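Side-chain contacts in RsfP (Uncultured bacterium, PDB 4GLJ), which is probably a methylthioadenosine phosphorylase, cleaving methylthioadenosine with phosphate, and binds the dye rhodamine B in crystals: residues A60-H65 with Y83-L88; I150-Y155 with C165-T170. All coordinates share one frame; numbering follows the deposited sequence.

Interaction 1: residues A60-H65 with Y83-L88. With PO4 (phosphate ion), chain D.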
ATOM      1  N   ALA A  60      16.048 -28.853   0.631  1.00 33.86           N
ATOM      2  CA  ALA A  60      16.653 -27.621   1.172  1.00 33.81           C
ATOM      3  C   ALA A  60      15.685 -26.999   2.199  1.00 34.50           C
ATOM      4  O   ALA A  60      14.487 -26.872   1.930  1.00 36.01           O
ATOM      5  CB  ALA A  60      16.909 -26.634   0.035  1.00 34.24           C
ATOM      6  N   PHE A  61      16.195 -26.613   3.361  1.00 33.92           N
ATOM      7  CA  PHE A  61      15.361 -26.048   4.429  1.00 34.65           C
ATOM      8  C   PHE A  61      15.885 -24.615   4.672  1.00 34.82           C
ATOM      9  O   PHE A  61      17.105 -24.416   4.871  1.00 32.50           O
ATOM     10  CB  PHE A  61      15.427 -26.826   5.769  1.00 38.47           C
ATOM     11  CG  PHE A  61      14.587 -26.173   6.851  1.00 42.58           C
ATOM     12  CD1 PHE A  61      13.178 -26.256   6.805  1.00 43.21           C
ATOM     13  CD2 PHE A  61      15.178 -25.367   7.850  1.00 44.44           C
ATOM     14  CE1 PHE A  61      12.385 -25.600   7.763  1.00 46.07           C
ATOM     15  CE2 PHE A  61      14.379 -24.694   8.807  1.00 44.08           C
ATOM     16  CZ  PHE A  61      12.990 -24.829   8.770  1.00 43.86           C
ATOM     17  N   LEU A  62      14.985 -23.644   4.586  1.00 30.93           N
ATOM     18  CA  LEU A  62      15.382 -22.216   4.783  1.00 31.41           C
ATOM     19  C   LEU A  62      14.454 -21.682   5.906  1.00 31.85           C
ATOM     20  O   LEU A  62      13.237 -21.799   5.799  1.00 29.18           O
ATOM     21  CB  LEU A  62      15.171 -21.447   3.484  1.00 29.94           C
ATOM     22  CG  LEU A  62      15.419 -19.922   3.555  1.00 34.02           C
ATOM     23  CD1 LEU A  62      16.716 -19.707   4.341  1.00 36.54           C
ATOM     24  CD2 LEU A  62      15.595 -19.381   2.148  1.00 35.42           C
ATOM     25  N   THR A  63      15.033 -21.173   7.002  1.00 31.99           N
ATOM     26  CA  THR A  63      14.232 -20.555   8.084  1.00 32.99           C
ATOM     27  C   THR A  63      13.960 -19.169   7.669  1.00 30.35           C
ATOM     28  O   THR A  63      14.891 -18.370   7.626  1.00 31.35           O
ATOM     29  CB  THR A  63      15.040 -20.437   9.383  1.00 38.98           C
ATOM     30  OG1 THR A  63      15.561 -21.720   9.665  1.00 44.04           O
ATOM     31  CG2 THR A  63      14.121 -20.016  10.496  1.00 42.14           C
ATOM     32  N   ARG A  64      12.695 -18.857   7.350  1.00 28.79           N
ATOM     33  CA  ARG A  64      12.372 -17.554   6.849  1.00 27.76           C
ATOM     34  C   ARG A  64      12.836 -16.343   7.750  1.00 27.51           C
ATOM     35  O   ARG A  64      13.335 -15.291   7.244  1.00 27.50           O
ATOM     36  CB  ARG A  64      10.822 -17.532   6.637  1.00 26.38           C
ATOM     37  CG  ARG A  64      10.382 -16.227   6.090  1.00 25.89           C
ATOM     38  CD  ARG A  64       8.892 -16.162   5.884  1.00 26.11           C
ATOM     39  NE  ARG A  64       8.358 -17.146   4.923  1.00 26.21           N
ATOM     40  CZ  ARG A  64       7.543 -18.169   5.183  1.00 28.71           C
ATOM     41  NH1 ARG A  64       7.205 -18.496   6.431  1.00 27.48           N
ATOM     42  NH2 ARG A  64       7.107 -18.945   4.172  1.00 29.70           N
ATOM     43  N   HIS A  65      12.655 -16.492   9.058  1.00 28.45           N
ATOM     44  CA  HIS A  65      12.968 -15.391  10.014  1.00 29.18           C
ATOM     45  C   HIS A  65      14.368 -15.369  10.508  1.00 31.42           C
ATOM     46  O   HIS A  65      14.709 -14.492  11.283  1.00 27.89           O
ATOM     47  CB  HIS A  65      12.012 -15.395  11.189  1.00 31.26           C
ATOM     48  CG  HIS A  65      10.587 -15.075  10.799  1.00 30.77           C
ATOM     49  ND1 HIS A  65      10.171 -13.824  10.551  1.00 32.36           N
ATOM     50  CD2 HIS A  65       9.510 -15.912  10.509  1.00 30.96           C
ATOM     51  CE1 HIS A  65       8.851 -13.827  10.210  1.00 31.25           C
ATOM     52  NE2 HIS A  65       8.453 -15.107  10.153  1.00 30.25           N
ATOM     53  N   TYR A  83      15.989 -16.455  -4.817  1.00 27.34           N
ATOM     54  CA  TYR A  83      17.066 -16.573  -5.785  1.00 29.44           C
ATOM     55  C   TYR A  83      18.020 -17.728  -5.363  1.00 30.99           C
ATOM     56  O   TYR A  83      18.466 -18.579  -6.178  1.00 31.60           O
ATOM     57  CB  TYR A  83      17.883 -15.286  -5.891  1.00 30.25           C
ATOM     58  CG  TYR A  83      18.810 -15.245  -7.120  1.00 33.54           C
ATOM     59  CD1 TYR A  83      18.384 -14.675  -8.326  1.00 35.43           C
ATOM     60  CD2 TYR A  83      20.112 -15.793  -7.091  1.00 34.84           C
ATOM     61  CE1 TYR A  83      19.230 -14.635  -9.454  1.00 37.60           C
ATOM     62  CE2 TYR A  83      20.960 -15.765  -8.213  1.00 38.58           C
ATOM     63  CZ  TYR A  83      20.495 -15.183  -9.390  1.00 39.85           C
ATOM     64  OH  TYR A  83      21.287 -15.172 -10.522  1.00 44.88           O
ATOM     65  N   ALA A  84      18.373 -17.752  -4.086  1.00 29.91           N
ATOM     66  CA  ALA A  84      19.265 -18.816  -3.566  1.00 31.25           C
ATOM     67  C   ALA A  84      18.687 -20.239  -3.820  1.00 30.22           C
ATOM     68  O   ALA A  84      19.412 -21.139  -4.213  1.00 31.84           O
ATOM     69  CB  ALA A  84      19.512 -18.567  -2.083  1.00 30.94           C
ATOM     70  N   LEU A  85      17.380 -20.410  -3.656  1.00 31.04           N
ATOM     71  CA  LEU A  85      16.763 -21.736  -3.785  1.00 29.54           C
ATOM     72  C   LEU A  85      16.764 -22.069  -5.276  1.00 31.71           C
ATOM     73  O   LEU A  85      17.054 -23.197  -5.653  1.00 30.55           O
ATOM     74  CB  LEU A  85      15.341 -21.750  -3.221  1.00 27.82           C
ATOM     75  CG  LEU A  85      15.246 -21.602  -1.695  1.00 27.98           C
ATOM     76  CD1 LEU A  85      13.794 -21.560  -1.236  1.00 27.31           C
ATOM     77  CD2 LEU A  85      15.992 -22.750  -0.969  1.00 27.89           C
ATOM     78  N   LYS A  86      16.445 -21.079  -6.121  1.00 30.18           N
ATOM     79  CA  LYS A  86      16.686 -21.257  -7.561  1.00 31.73           C
ATOM     80  C   LYS A  86      18.084 -21.743  -7.943  1.00 32.86           C
ATOM     81  O   LYS A  86      18.202 -22.662  -8.761  1.00 35.91           O
ATOM     82  CB  LYS A  86      16.341 -19.970  -8.358  1.00 30.75           C
ATOM     83  CG  LYS A  86      16.353 -20.253  -9.851  1.00 31.09           C
ATOM     84  CD  LYS A  86      15.154 -21.186 -10.191  1.00 30.73           C
ATOM     85  CE  LYS A  86      15.152 -21.371 -11.727  1.00 33.21           C
ATOM     86  NZ  LYS A  86      13.941 -22.132 -12.202  1.00 36.86           N
ATOM     87  N   THR A  87      19.136 -21.195  -7.354  1.00 32.13           N
ATOM     88  CA  THR A  87      20.474 -21.635  -7.681  1.00 34.75           C
ATOM     89  C   THR A  87      20.718 -23.097  -7.283  1.00 36.14           C
ATOM     90  O   THR A  87      21.614 -23.750  -7.832  1.00 36.94           O
ATOM     91  CB  THR A  87      21.594 -20.769  -7.069  1.00 36.85           C
ATOM     92  OG1 THR A  87      21.661 -20.980  -5.648  1.00 36.56           O
ATOM     93  CG2 THR A  87      21.406 -19.284  -7.412  1.00 34.78           C
ATOM     94  N   LEU A  88      19.912 -23.632  -6.375  1.00 34.43           N
ATOM     95  CA  LEU A  88      20.114 -25.049  -5.954  1.00 38.13           C
ATOM     96  C   LEU A  88      19.353 -25.990  -6.897  1.00 40.19           C
ATOM     97  O   LEU A  88      19.433 -27.202  -6.778  1.00 41.88           O
ATOM     98  CB  LEU A  88      19.617 -25.209  -4.494  1.00 39.36           C
ATOM     99  CG  LEU A  88      20.493 -24.527  -3.419  1.00 38.70           C
ATOM    100  CD1 LEU A  88      19.853 -24.485  -2.023  1.00 39.12           C
ATOM    101  CD2 LEU A  88      21.828 -25.280  -3.365  1.00 42.55           C
TER
HETATM  102  P   PO4 D 303       5.479 -16.933   9.227  1.00 29.63           P
HETATM  103  O1  PO4 D 303       5.288 -16.003  10.389  1.00 35.17           O
HETATM  104  O2  PO4 D 303       5.222 -18.290   9.839  1.00 31.83           O
HETATM  105  O3  PO4 D 303       4.470 -16.511   8.225  1.00 32.51           O
HETATM  106  O4  PO4 D 303       6.889 -16.891   8.647  1.00 31.80           O
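A60 and L62 sit on a strand that, just past its end, presents R64 and H65 to a phosphate ion, and they pack against L85 of the covering helix, so one short segment serves both the hydrophobic core and an anion site. In the phosphorylase-superfamily α/β fold, strand 57-63 of the central mixed sheet is covered here by helix 78-87. The contact is apolar: A60 CB lies 4.1 Å from L85 CD2 and 4.2 Å from L88 CD1, and L62 CD2 is 4.4 Å from L85 CD1. L85 thus uses one methyl on each strand residue, at ordinary van der Waals spacing.

The phosphate, probably from the crystallisation liquor, is also bound by S22 N, A98 N and T199 OG1, consistent with the phosphate-substrate site of this family. R64 runs extended from its backbone and then bends at chi3 (-62°), bringing the guanidinium edge to the ion. E203 pairs with R64 NE, and L71 O accepts from H65 ND1, which should hold both groups in their rotations. H65, which rhodamine B also touches, meets the ion at its ring edge. One oxygen takes two donors: phosphate O4 accepts hydrogen bonds from R64 NH1 at 2.8 Å (138° at the hydrogen) and H65 NE2 at 2.8 Å (133°), with a weak second bond from H65 NE2 to phosphate O1.

Interaction 2: residues I150-Y155 with C165-T170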
ATOM      1  N   ILE A 150      -1.012 -32.335  -3.203  1.00 31.90           N
ATOM      2  CA  ILE A 150      -0.044 -33.178  -2.449  1.00 31.30           C
ATOM      3  C   ILE A 150      -0.116 -32.851  -0.943  1.00 30.22           C
ATOM      4  O   ILE A 150      -0.133 -33.776  -0.109  1.00 27.94           O
ATOM      5  CB  ILE A 150       1.391 -33.044  -2.991  1.00 32.76           C
ATOM      6  CG1 ILE A 150       1.524 -33.946  -4.230  1.00 34.59           C
ATOM      7  CG2 ILE A 150       2.433 -33.437  -1.943  1.00 32.30           C
ATOM      8  CD1 ILE A 150       2.771 -33.788  -5.037  1.00 37.68           C
ATOM      9  N   LEU A 151      -0.191 -31.546  -0.589  1.00 25.83           N
ATOM     10  CA  LEU A 151      -0.270 -31.208   0.804  1.00 27.46           C
ATOM     11  C   LEU A 151      -1.473 -31.784   1.533  1.00 26.50           C
ATOM     12  O   LEU A 151      -1.335 -32.169   2.697  1.00 27.22           O
ATOM     13  CB  LEU A 151      -0.138 -29.689   1.074  1.00 25.06           C
ATOM     14  CG  LEU A 151       1.244 -29.149   0.666  1.00 27.51           C
ATOM     15  CD1 LEU A 151       1.165 -27.598   0.607  1.00 26.29           C
ATOM     16  CD2 LEU A 151       2.311 -29.582   1.671  1.00 25.39           C
ATOM     17  N   ILE A 152      -2.640 -31.770   0.889  1.00 24.73           N
ATOM     18  CA  ILE A 152      -3.843 -32.330   1.398  1.00 26.96           C
ATOM     19  C   ILE A 152      -3.653 -33.827   1.651  1.00 28.92           C
ATOM     20  O   ILE A 152      -4.049 -34.310   2.702  1.00 30.04           O
ATOM     21  CB  ILE A 152      -5.041 -32.098   0.401  1.00 29.20           C
ATOM     22  CG1 ILE A 152      -5.414 -30.603   0.323  1.00 30.10           C
ATOM     23  CG2 ILE A 152      -6.239 -32.870   0.847  1.00 30.52           C
ATOM     24  CD1 ILE A 152      -6.208 -30.235  -0.956  1.00 35.47           C
ATOM     25  N   ARG A 153      -3.088 -34.558   0.689  1.00 30.26           N
ATOM     26  CA  ARG A 153      -2.963 -36.028   0.873  1.00 33.12           C
ATOM     27  C   ARG A 153      -1.838 -36.293   1.911  1.00 31.54           C
ATOM     28  O   ARG A 153      -1.937 -37.240   2.682  1.00 33.27           O
ATOM     29  CB  ARG A 153      -2.689 -36.710  -0.450  1.00 35.56           C
ATOM     30  CG  ARG A 153      -3.900 -36.660  -1.359  1.00 37.82           C
ATOM     31  CD  ARG A 153      -3.681 -37.415  -2.645  1.00 45.19           C
ATOM     32  NE  ARG A 153      -2.878 -36.627  -3.568  1.00 46.10           N
ATOM     33  CZ  ARG A 153      -1.699 -37.017  -4.040  1.00 47.95           C
ATOM     34  NH1 ARG A 153      -1.188 -38.191  -3.685  1.00 48.85           N
ATOM     35  NH2 ARG A 153      -1.060 -36.227  -4.891  1.00 50.23           N
ATOM     36  N   ALA A 154      -0.818 -35.425   1.917  1.00 30.07           N
ATOM     37  CA  ALA A 154       0.320 -35.528   2.894  1.00 29.95           C
ATOM     38  C   ALA A 154      -0.248 -35.392   4.326  1.00 29.94           C
ATOM     39  O   ALA A 154       0.152 -36.136   5.256  1.00 31.41           O
ATOM     40  CB  ALA A 154       1.381 -34.443   2.656  1.00 27.86           C
ATOM     41  N   TYR A 155      -1.184 -34.447   4.504  1.00 25.86           N
ATOM     42  CA  TYR A 155      -1.790 -34.200   5.829  1.00 27.65           C
ATOM     43  C   TYR A 155      -2.493 -35.465   6.259  1.00 29.25           C
ATOM     44  O   TYR A 155      -2.409 -35.882   7.437  1.00 32.04           O
ATOM     45  CB  TYR A 155      -2.894 -33.085   5.784  1.00 25.72           C
ATOM     46  CG  TYR A 155      -3.541 -32.835   7.153  1.00 27.68           C
ATOM     47  CD1 TYR A 155      -2.993 -31.874   8.050  1.00 28.01           C
ATOM     48  CD2 TYR A 155      -4.732 -33.497   7.546  1.00 28.24           C
ATOM     49  CE1 TYR A 155      -3.589 -31.636   9.298  1.00 29.97           C
ATOM     50  CE2 TYR A 155      -5.306 -33.261   8.783  1.00 30.55           C
ATOM     51  CZ  TYR A 155      -4.753 -32.326   9.654  1.00 29.45           C
ATOM     52  OH  TYR A 155      -5.359 -32.088  10.905  1.00 33.61           O
ATOM     53  N   CYS A 165      -7.636 -30.381   8.494  1.00 32.27           N
ATOM     54  CA  CYS A 165      -7.001 -29.602   7.457  1.00 31.27           C
ATOM     55  C   CYS A 165      -8.097 -29.136   6.486  1.00 30.71           C
ATOM     56  O   CYS A 165      -8.978 -29.956   6.084  1.00 33.70           O
ATOM     57  CB  CYS A 165      -5.999 -30.505   6.692  1.00 32.16           C
ATOM     58  SG  CYS A 165      -5.035 -29.602   5.465  1.00 35.08           S
ATOM     59  N   HIS A 166      -8.056 -27.879   6.089  1.00 30.57           N
ATOM     60  CA  HIS A 166      -9.009 -27.288   5.194  1.00 33.72           C
ATOM     61  C   HIS A 166      -8.331 -26.894   3.930  1.00 32.34           C
ATOM     62  O   HIS A 166      -7.267 -26.314   3.975  1.00 31.29           O
ATOM     63  CB  HIS A 166      -9.620 -26.052   5.819  1.00 32.61           C
ATOM     64  CG  HIS A 166     -10.106 -26.245   7.218  1.00 32.58           C
ATOM     65  ND1 HIS A 166     -11.372 -26.447   7.510  1.00 33.21           N
ATOM     66  CD2 HIS A 166      -9.437 -26.236   8.411  1.00 31.67           C
ATOM     67  CE1 HIS A 166     -11.508 -26.579   8.817  1.00 35.23           C
ATOM     68  NE2 HIS A 166     -10.328 -26.445   9.366  1.00 34.41           N
ATOM     69  N   ALA A 167      -8.907 -27.188   2.774  1.00 33.49           N
ATOM     70  CA  ALA A 167      -8.278 -26.690   1.520  1.00 34.54           C
ATOM     71  C   ALA A 167      -9.135 -25.590   0.927  1.00 34.98           C
ATOM     72  O   ALA A 167     -10.233 -25.384   1.401  1.00 41.26           O
ATOM     73  CB  ALA A 167      -8.135 -27.848   0.530  1.00 38.63           C
ATOM     74  N   LYS A 168      -8.696 -24.957  -0.150  1.00 33.69           N
ATOM     75  CA  LYS A 168      -9.482 -23.975  -0.907  1.00 37.12           C
ATOM     76  C   LYS A 168      -9.872 -22.712  -0.099  1.00 38.50           C
ATOM     77  O   LYS A 168     -11.035 -22.288  -0.094  1.00 45.00           O
ATOM     78  CB  LYS A 168     -10.747 -24.540  -1.543  1.00 41.69           C
ATOM     79  CG  LYS A 168     -10.560 -25.825  -2.355  1.00 48.80           C
ATOM     80  CD  LYS A 168      -9.368 -25.766  -3.328  1.00 52.26           C
ATOM     81  CE  LYS A 168      -9.150 -27.089  -4.085  1.00 53.09           C
ATOM     82  NZ  LYS A 168     -10.369 -27.936  -4.028  1.00 54.66           N
ATOM     83  N   ALA A 169      -8.890 -22.112   0.506  1.00 31.48           N
ATOM     84  CA  ALA A 169      -9.029 -20.889   1.322  1.00 29.43           C
ATOM     85  C   ALA A 169      -8.217 -19.731   0.707  1.00 28.01           C
ATOM     86  O   ALA A 169      -7.300 -19.953  -0.146  1.00 25.96           O
ATOM     87  CB  ALA A 169      -8.488 -21.184   2.737  1.00 26.11           C
ATOM     88  N   THR A 170      -8.582 -18.509   1.083  1.00 25.95           N
ATOM     89  CA  THR A 170      -7.854 -17.312   0.644  1.00 23.76           C
ATOM     90  C   THR A 170      -7.005 -16.727   1.772  1.00 25.78           C
ATOM     91  O   THR A 170      -7.556 -16.466   2.853  1.00 24.70           O
ATOM     92  CB  THR A 170      -8.822 -16.240   0.133  1.00 25.56           C
ATOM     93  OG1 THR A 170      -9.431 -16.761  -1.036  1.00 26.89           O
ATOM     94  CG2 THR A 170      -8.046 -14.968  -0.226  1.00 23.67           C
TER
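C165 opens this contact by placing its CB almost exactly over the centre of the Y155 ring, in a beta-alpha-beta crossover: strand 111-119, helix 145-157 and the parallel strand 165-167 follow in order. C165 CB stands 3.3 Å from the centroid of the Y155 ring and only 8° off the ring normal, a CH-pi contact over the face. Its thiol points anti to the backbone N (chi1 -175°), which carries SG toward the CG end of the Y155 ring; C165 SG lies 4.3 Å from the Y155 centroid, making a Cys sulfur-aromatic contact, while C165 N lies nearer the hydroxyl end, 3.7 Å from Y155 CZ. The ring reaches the strand because Y155 CG is likewise anti to its own N (chi1 179°).

H166 turns its CB away from the helix, and its NE2 is hydrogen-bonded to D110 OD2. A167 faces the helix again and meets the end of I152: I152 CD1 is 3.4 Å from A167 CB, tighter than usual carbon spacing, with I152 CG1 behind it at 3.9 Å from that CB. At K168 the chain turns a corner, with positive phi and psi. Beyond it, T170 packs on A183 of a second subunit, while T170 N donates to D194 OD1 of its own chain.

Both segments of interaction 1 precede those of interaction 2 in sequence, and all lie within the phosphorylase-superfamily range. Their centres are 23 Å apart, with the middle of the chain between them, and their nearest atoms remain about 11 Å apart, so they do not touch. They use different helices, 78-87 and 145-157, but reach one mixed sheet: from strand 57-63 its pairing runs through 16-20, 92-101, 213-221 and 111-119 to 165-167. The two helix-on-sheet contacts therefore cover distant parts of that sheet. Residues 60-65 lead into the phosphate and rhodamine B sites, whereas residues 165-170 lead through T170 to a neighbouring subunit of the three-chain assembly.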